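Peptidoglycan-N-acetylmuramic acid deacetylase PdaA from Bacillus subtilis removes the acetyl group from N-acetylmuramic acid residues of peptidoglycan on the way to the muramic delta-lactam of the spore cortex, and is required for germination. Local coordinates of one contact, PDB 1W1B (chain A, 2.10 Å), residues Tyr63-Asn68 and Thr90-Gly95, beside the matching contact of the related ArCE4A from Arthrobacter sp., PDB 5LFZ (chain B, 1.56 Å), residues Ala28-Asp33 and Thr54-Gly59. Both blocks share one frame: the second was fitted to the first on N, CA, C and O of the twelve residues, RMSD 0.71 Å. Numbering follows each deposited sequence.

Structure 1 (1W1B); sequences YLTFDN and TFFVTG.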
loop_
_atom_site.group_PDB
_atom_site.type_symbol
_atom_site.label_atom_id
_atom_site.label_comp_id
_atom_site.label_asym_id
_atom_site.label_seq_id
_atom_site.Cartn_x
_atom_site.Cartn_y
_atom_site.Cartn_z
ATOM N N TYR A 63 1.448 1.247 9.732
ATOM C CA TYR A 63 1.174 2.129 8.605
ATOM C C TYR A 63 0.215 1.382 7.692
ATOM O O TYR A 63 0.570 0.332 7.165
ATOM C CB TYR A 63 2.464 2.424 7.834
ATOM C CG TYR A 63 3.651 2.759 8.711
ATOM C CD1 TYR A 63 3.989 4.088 8.995
ATOM C CD2 TYR A 63 4.440 1.746 9.259
ATOM C CE1 TYR A 63 5.086 4.391 9.803
ATOM C CE2 TYR A 63 5.534 2.035 10.060
ATOM C CZ TYR A 63 5.857 3.357 10.329
ATOM O OH TYR A 63 6.969 3.645 11.098
ATOM N N LEU A 64 -0.993 1.908 7.522
ATOM C CA LEU A 64 -1.994 1.284 6.650
ATOM C C LEU A 64 -1.887 1.733 5.184
ATOM O O LEU A 64 -1.839 2.938 4.894
ATOM C CB LEU A 64 -3.398 1.625 7.147
ATOM C CG LEU A 64 -3.676 1.311 8.623
ATOM C CD1 LEU A 64 -5.071 1.796 8.988
ATOM C CD2 LEU A 64 -3.553 -0.204 8.853
ATOM N N THR A 65 -1.835 0.770 4.263
ATOM C CA THR A 65 -1.804 1.090 2.841
ATOM C C THR A 65 -2.881 0.247 2.177
ATOM O O THR A 65 -3.267 -0.792 2.703
ATOM C CB THR A 65 -0.438 0.776 2.162
ATOM O OG1 THR A 65 -0.243 -0.644 2.083
ATOM C CG2 THR A 65 0.714 1.429 2.949
ATOM N N PHE A 66 -3.369 0.708 1.024
ATOM C CA PHE A 66 -4.402 0.007 0.286
ATOM C C PHE A 66 -4.076 -0.097 -1.201
ATOM O O PHE A 66 -3.437 0.796 -1.755
ATOM C CB PHE A 66 -5.736 0.746 0.442
ATOM C CG PHE A 66 -6.144 0.981 1.867
ATOM C CD1 PHE A 66 -5.609 2.042 2.595
ATOM C CD2 PHE A 66 -7.076 0.136 2.487
ATOM C CE1 PHE A 66 -5.991 2.277 3.939
ATOM C CE2 PHE A 66 -7.462 0.358 3.821
ATOM C CZ PHE A 66 -6.914 1.435 4.546
ATOM N N ASP A 67 -4.496 -1.189 -1.841
ATOM C CA ASP A 67 -4.309 -1.335 -3.286
ATOM C C ASP A 67 -5.732 -1.205 -3.808
ATOM O O ASP A 67 -6.647 -1.895 -3.332
ATOM C CB ASP A 67 -3.722 -2.702 -3.676
ATOM C CG ASP A 67 -2.204 -2.779 -3.471
ATOM O OD1 ASP A 67 -1.609 -1.769 -3.040
ATOM O OD2 ASP A 67 -1.605 -3.853 -3.734
ATOM N N ASN A 68 -5.935 -0.302 -4.759
ATOM C CA ASN A 68 -7.264 -0.097 -5.292
ATOM C C ASN A 68 -7.257 -0.210 -6.808
ATOM O O ASN A 68 -6.796 0.697 -7.500
ATOM C CB ASN A 68 -7.775 1.282 -4.849
ATOM C CG ASN A 68 -7.734 1.466 -3.326
ATOM O OD1 ASN A 68 -8.693 1.146 -2.618
ATOM N ND2 ASN A 68 -6.618 1.974 -2.823
ATOM N N THR A 90 -2.790 5.290 2.880
ATOM C CA THR A 90 -2.033 5.513 1.646
ATOM C C THR A 90 -2.678 4.539 0.665
ATOM O O THR A 90 -2.596 3.317 0.836
ATOM C CB THR A 90 -0.520 5.215 1.821
ATOM O OG1 THR A 90 0.016 6.084 2.829
ATOM C CG2 THR A 90 0.234 5.458 0.515
ATOM N N PHE A 91 -3.365 5.101 -0.327
ATOM C CA PHE A 91 -4.092 4.324 -1.319
ATOM C C PHE A 91 -3.354 4.262 -2.660
ATOM O O PHE A 91 -3.210 5.283 -3.358
ATOM C CB PHE A 91 -5.509 4.919 -1.544
ATOM C CG PHE A 91 -6.377 4.977 -0.290
ATOM C CD1 PHE A 91 -6.179 5.981 0.679
ATOM C CD2 PHE A 91 -7.359 4.016 -0.061
ATOM C CE1 PHE A 91 -6.943 6.018 1.856
ATOM C CE2 PHE A 91 -8.143 4.038 1.124
ATOM C CZ PHE A 91 -7.922 5.049 2.082
ATOM N N PHE A 92 -2.900 3.059 -3.010
ATOM C CA PHE A 92 -2.196 2.817 -4.267
ATOM C C PHE A 92 -3.252 2.484 -5.308
ATOM O O PHE A 92 -3.874 1.412 -5.283
ATOM C CB PHE A 92 -1.171 1.682 -4.082
ATOM C CG PHE A 92 0.034 2.092 -3.248
ATOM C CD1 PHE A 92 1.142 2.694 -3.843
ATOM C CD2 PHE A 92 0.048 1.894 -1.865
ATOM C CE1 PHE A 92 2.262 3.092 -3.079
ATOM C CE2 PHE A 92 1.152 2.288 -1.089
ATOM C CZ PHE A 92 2.261 2.888 -1.703
ATOM N N VAL A 93 -3.460 3.428 -6.225
ATOM C CA VAL A 93 -4.492 3.279 -7.239
ATOM C C VAL A 93 -4.013 3.027 -8.660
ATOM O O VAL A 93 -2.891 3.387 -9.037
ATOM C CB VAL A 93 -5.441 4.529 -7.227
ATOM C CG1 VAL A 93 -6.065 4.681 -5.844
ATOM C CG2 VAL A 93 -4.667 5.812 -7.612
ATOM N N THR A 94 -4.865 2.371 -9.443
ATOM C CA THR A 94 -4.548 2.111 -10.840
ATOM C C THR A 94 -5.265 3.158 -11.686
ATOM O O THR A 94 -6.068 3.938 -11.160
ATOM C CB THR A 94 -5.006 0.723 -11.309
ATOM O OG1 THR A 94 -6.440 0.647 -11.246
ATOM C CG2 THR A 94 -4.342 -0.383 -10.462
ATOM N N GLY A 95 -4.968 3.150 -12.989
ATOM C CA GLY A 95 -5.565 4.093 -13.916
ATOM C C GLY A 95 -7.045 3.833 -14.026
ATOM O O GLY A 95 -7.846 4.776 -14.043
HETATM O O HOH W 1 -0.520 5.320 5.581
#
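Phe66 and Phe91 lie side by side on one face of a parallel strand pair, 63-68 with 90-93, the two strands of a beta-alpha-beta unit in the NodB homology domain; helix 75-84, which links them, packs on both rings. The ring planes are 9° apart, with CD1 of Phe66 3.5 Å from CE2 of Phe91. Asn68 follows on the same face. Its CG is anti to the carbonyl carbon (chi1 -55°), which turns the amide back along the sheet until ND2 sits at the edge of the Phe91 ring, 3.4 Å from Phe91 CB; CB of Asn68 rests on Val93 CG1. On the other face Thr65 CB meets the edge of the Phe92 ring, and OD1 of Asp67 lies 3.6 Å from Phe92 CB while forming a salt bridge with Arg157. Asp67 is probably the catalytic proton acceptor, as in relatives, and lies near the cadmium held by His118 and His122. Past the strand, Thr94 N donates to Asn68 O (3.2 Å), and Thr94, at the N-cap of the next helix, caps Phe97 N with OG1.

Structure 1 against structure 2
Both structures pair the two strands in parallel through shared backbone bonds, among them Phe66(A) N to Thr90(A) O and Phe31(B) N to Thr54(B) O. The side chains of Thr65(A), Phe66(A), Asp67(A), Thr90(A), Phe91(A), Phe92(A) and Val93(A) and their counterparts in chain B coincide within the error, and the water beside Leu64(A) O and Leu29(B) O also keeps its place. The main change is at Asn68(A), which is Asp33(B). Here phi is -127° in Asn68(A) against 86° in Asp33(B), psi 104° against -1°; the CA atoms stand 1.9 Å apart after superposition and the CB atoms 4.5 Å apart. The amide of Asn68(A) folds back over the sheet, ND2 lying 3.4 Å from Phe91(A) CB, and its CB touches Val93(A) CG1. Asp33(B) makes neither contact: its carboxylate leaves in another direction and binds nickel through OD1. Water 3, modelled 0.9 Å apart from the place of ND2, takes over the position of that polar atom. Cadmium occupies the metal site in structure 1, so neither site is empty. The carbonyl oxygens of Asn68(A) and Asp33(B) stand 2.3 Å apart, and with this shift the bond from Thr94(A) N to Asn68(A) O is absent in structure 2, where Leu58(B) N and Asp33(B) O are 4.9 Å from each other. Thr94(A) touches Asn68(A) O and Leu58(B) touches Asp33(B) O, so this contact is kept. CG2 of Thr94(A) and CG of Leu58(B) fall 1.0 Å apart, but the hydroxyl OG1, a helix cap in structure 1, has no counterpart in Leu58(B), which instead extends an apolar CD1. At the far end, the ring and hydroxyl of Tyr63(A), away from the neighbouring strand, have no counterpart in Ala28(B).

Structure 2 (5LFZ); sequences ALTFDD and TFFVLG. With NI (nickel (II) ion), chain C.
Phe31 and Phe55 lie side by side on one face of the strand pair, with helix 39-48 packed on both rings. Their planes are 21° apart, and CD2 of Phe31 comes to 3.8 Å from CE2 of Phe55. Asp33 follows with a positive phi of 86°, and its carboxylate reaches the nickel ion, which OD1 binds at 2.1 Å; three waters also ligate the metal. With His82 and His86 it forms the Asp-His-His metal site of family 4 carbohydrate esterases, consistent with a deacetylase. OD2 of Asp33 accepts a hydrogen bond from water 5, a nickel ligand. Another water, water 3, donates to Phe31 O (2.8 Å) and weakly to Phe56 O. On the other face Thr30 CB meets the edge of the Phe56 ring, and OD1 of Asp32 lies 3.5 Å from Phe56 CB while forming a salt bridge with Arg120. OD2 of Asp32 receives a bond from nickel-bound water 4, making Asp32 a second-shell partner of the metal. Past the strand, Leu58 occupies the N-cap position of the next helix, its CD1 lying 3.6 Å from Asp33 O.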
loop_
_atom_site.group_PDB
_atom_site.type_symbol
_atom_site.label_atom_id
_atom_site.label_comp_id
_atom_site.label_asym_id
_atom_site.label_seq_id
_atom_site.Cartn_x
_atom_site.Cartn_y
_atom_site.Cartn_z
ATOM N N ALA B 28 2.066 2.005 8.807
ATOM C CA ALA B 28 1.354 2.592 7.675
ATOM C C ALA B 28 0.294 1.643 7.129
ATOM O O ALA B 28 0.615 0.565 6.623
ATOM C CB ALA B 28 2.338 2.977 6.572
ATOM N N LEU B 29 -0.971 2.037 7.246
ATOM C CA LEU B 29 -2.070 1.316 6.598
ATOM C C LEU B 29 -2.066 1.660 5.122
ATOM O O LEU B 29 -2.045 2.839 4.765
ATOM C CB LEU B 29 -3.422 1.694 7.203
ATOM C CG LEU B 29 -3.648 1.433 8.689
ATOM C CD1 LEU B 29 -5.102 1.715 9.046
ATOM C CD2 LEU B 29 -3.257 0.010 9.028
ATOM N N THR B 30 -2.075 0.650 4.259
ATOM C CA THR B 30 -2.089 0.905 2.822
ATOM C C THR B 30 -3.186 0.086 2.140
ATOM O O THR B 30 -3.518 -1.028 2.567
ATOM C CB THR B 30 -0.708 0.617 2.160
ATOM O OG1 THR B 30 -0.438 -0.788 2.160
ATOM C CG2 THR B 30 0.420 1.351 2.891
ATOM N N PHE B 31 -3.766 0.665 1.095
ATOM C CA PHE B 31 -4.881 0.047 0.379
ATOM C C PHE B 31 -4.615 0.038 -1.117
ATOM O O PHE B 31 -4.384 1.093 -1.710
ATOM C CB PHE B 31 -6.186 0.789 0.661
ATOM C CG PHE B 31 -6.595 0.782 2.108
ATOM C CD1 PHE B 31 -7.336 -0.267 2.630
ATOM C CD2 PHE B 31 -6.237 1.827 2.946
ATOM C CE1 PHE B 31 -7.715 -0.265 3.954
ATOM C CE2 PHE B 31 -6.609 1.830 4.273
ATOM C CZ PHE B 31 -7.348 0.784 4.778
ATOM N N ASP B 32 -4.647 -1.144 -1.727
ATOM C CA ASP B 32 -4.364 -1.290 -3.158
ATOM C C ASP B 32 -5.614 -1.435 -4.000
ATOM O O ASP B 32 -6.640 -1.920 -3.514
ATOM C CB ASP B 32 -3.505 -2.527 -3.434
ATOM C CG ASP B 32 -2.061 -2.346 -3.064
ATOM O OD1 ASP B 32 -1.719 -1.332 -2.426
ATOM O OD2 ASP B 32 -1.267 -3.251 -3.405
ATOM N N ASP B 33 -5.485 -1.044 -5.271
ATOM C CA ASP B 33 -6.376 -1.454 -6.372
ATOM C C ASP B 33 -7.618 -0.587 -6.518
ATOM O O ASP B 33 -8.451 -0.836 -7.400
ATOM C CB ASP B 33 -6.843 -2.910 -6.233
ATOM C CG ASP B 33 -5.737 -3.937 -6.417
ATOM O OD1 ASP B 33 -4.555 -3.581 -6.561
ATOM O OD2 ASP B 33 -6.074 -5.136 -6.390
ATOM N N THR B 54 -2.499 5.328 3.041
ATOM C CA THR B 54 -1.886 5.499 1.730
ATOM C C THR B 54 -2.624 4.614 0.738
ATOM O O THR B 54 -2.801 3.416 0.975
ATOM C CB THR B 54 -0.396 5.147 1.768
ATOM O OG1 THR B 54 0.230 5.909 2.806
ATOM C CG2 THR B 54 0.283 5.450 0.425
ATOM N N PHE B 55 -3.081 5.219 -0.349
ATOM C CA PHE B 55 -3.863 4.522 -1.353
ATOM C C PHE B 55 -3.052 4.346 -2.620
ATOM O O PHE B 55 -2.712 5.322 -3.282
ATOM C CB PHE B 55 -5.159 5.289 -1.646
ATOM C CG PHE B 55 -6.095 5.362 -0.473
ATOM C CD1 PHE B 55 -6.003 6.390 0.453
ATOM C CD2 PHE B 55 -7.062 4.384 -0.290
ATOM C CE1 PHE B 55 -6.864 6.445 1.539
ATOM C CE2 PHE B 55 -7.925 4.437 0.790
ATOM C CZ PHE B 55 -7.824 5.472 1.709
ATOM N N PHE B 56 -2.700 3.107 -2.937
ATOM C CA PHE B 56 -2.011 2.829 -4.189
ATOM C C PHE B 56 -3.051 2.567 -5.267
ATOM O O PHE B 56 -3.623 1.480 -5.360
ATOM C CB PHE B 56 -1.049 1.666 -4.026
ATOM C CG PHE B 56 0.120 1.997 -3.153
ATOM C CD1 PHE B 56 0.099 1.720 -1.795
ATOM C CD2 PHE B 56 1.230 2.631 -3.687
ATOM C CE1 PHE B 56 1.177 2.041 -0.991
ATOM C CE2 PHE B 56 2.314 2.951 -2.893
ATOM C CZ PHE B 56 2.288 2.668 -1.541
ATOM N N VAL B 57 -3.297 3.587 -6.080
ATOM C CA VAL B 57 -4.449 3.577 -6.969
ATOM C C VAL B 57 -4.139 3.042 -8.365
ATOM O O VAL B 57 -3.032 3.199 -8.887
ATOM C CB VAL B 57 -5.053 4.987 -7.101
ATOM C CG1 VAL B 57 -5.581 5.457 -5.770
ATOM C CG2 VAL B 57 -4.017 5.988 -7.653
ATOM N N LEU B 58 -5.135 2.398 -8.960
ATOM C CA LEU B 58 -5.051 1.963 -10.349
ATOM C C LEU B 58 -5.477 3.090 -11.277
ATOM O O LEU B 58 -6.586 3.597 -11.156
ATOM C CB LEU B 58 -5.925 0.731 -10.586
ATOM C CG LEU B 58 -5.313 -0.593 -10.141
ATOM C CD1 LEU B 58 -6.336 -1.717 -10.233
ATOM C CD2 LEU B 58 -4.097 -0.912 -10.997
ATOM N N GLY B 59 -4.601 3.480 -12.201
ATOM C CA GLY B 59 -4.878 4.594 -13.085
ATOM C C GLY B 59 -6.188 4.469 -13.839
ATOM O O GLY B 59 -6.906 5.453 -14.012
HETATM NI NI NI C . -2.887 -4.788 -6.652
HETATM O O HOH W 2 -0.198 4.791 5.192
HETATM O O HOH W 3 -6.238 1.810 -3.645
HETATM O O HOH W 4 -2.303 -5.247 -4.860
HETATM O O HOH W 5 -4.005 -6.517 -6.277
HETATM O O HOH W 6 -1.140 -6.032 -6.581
#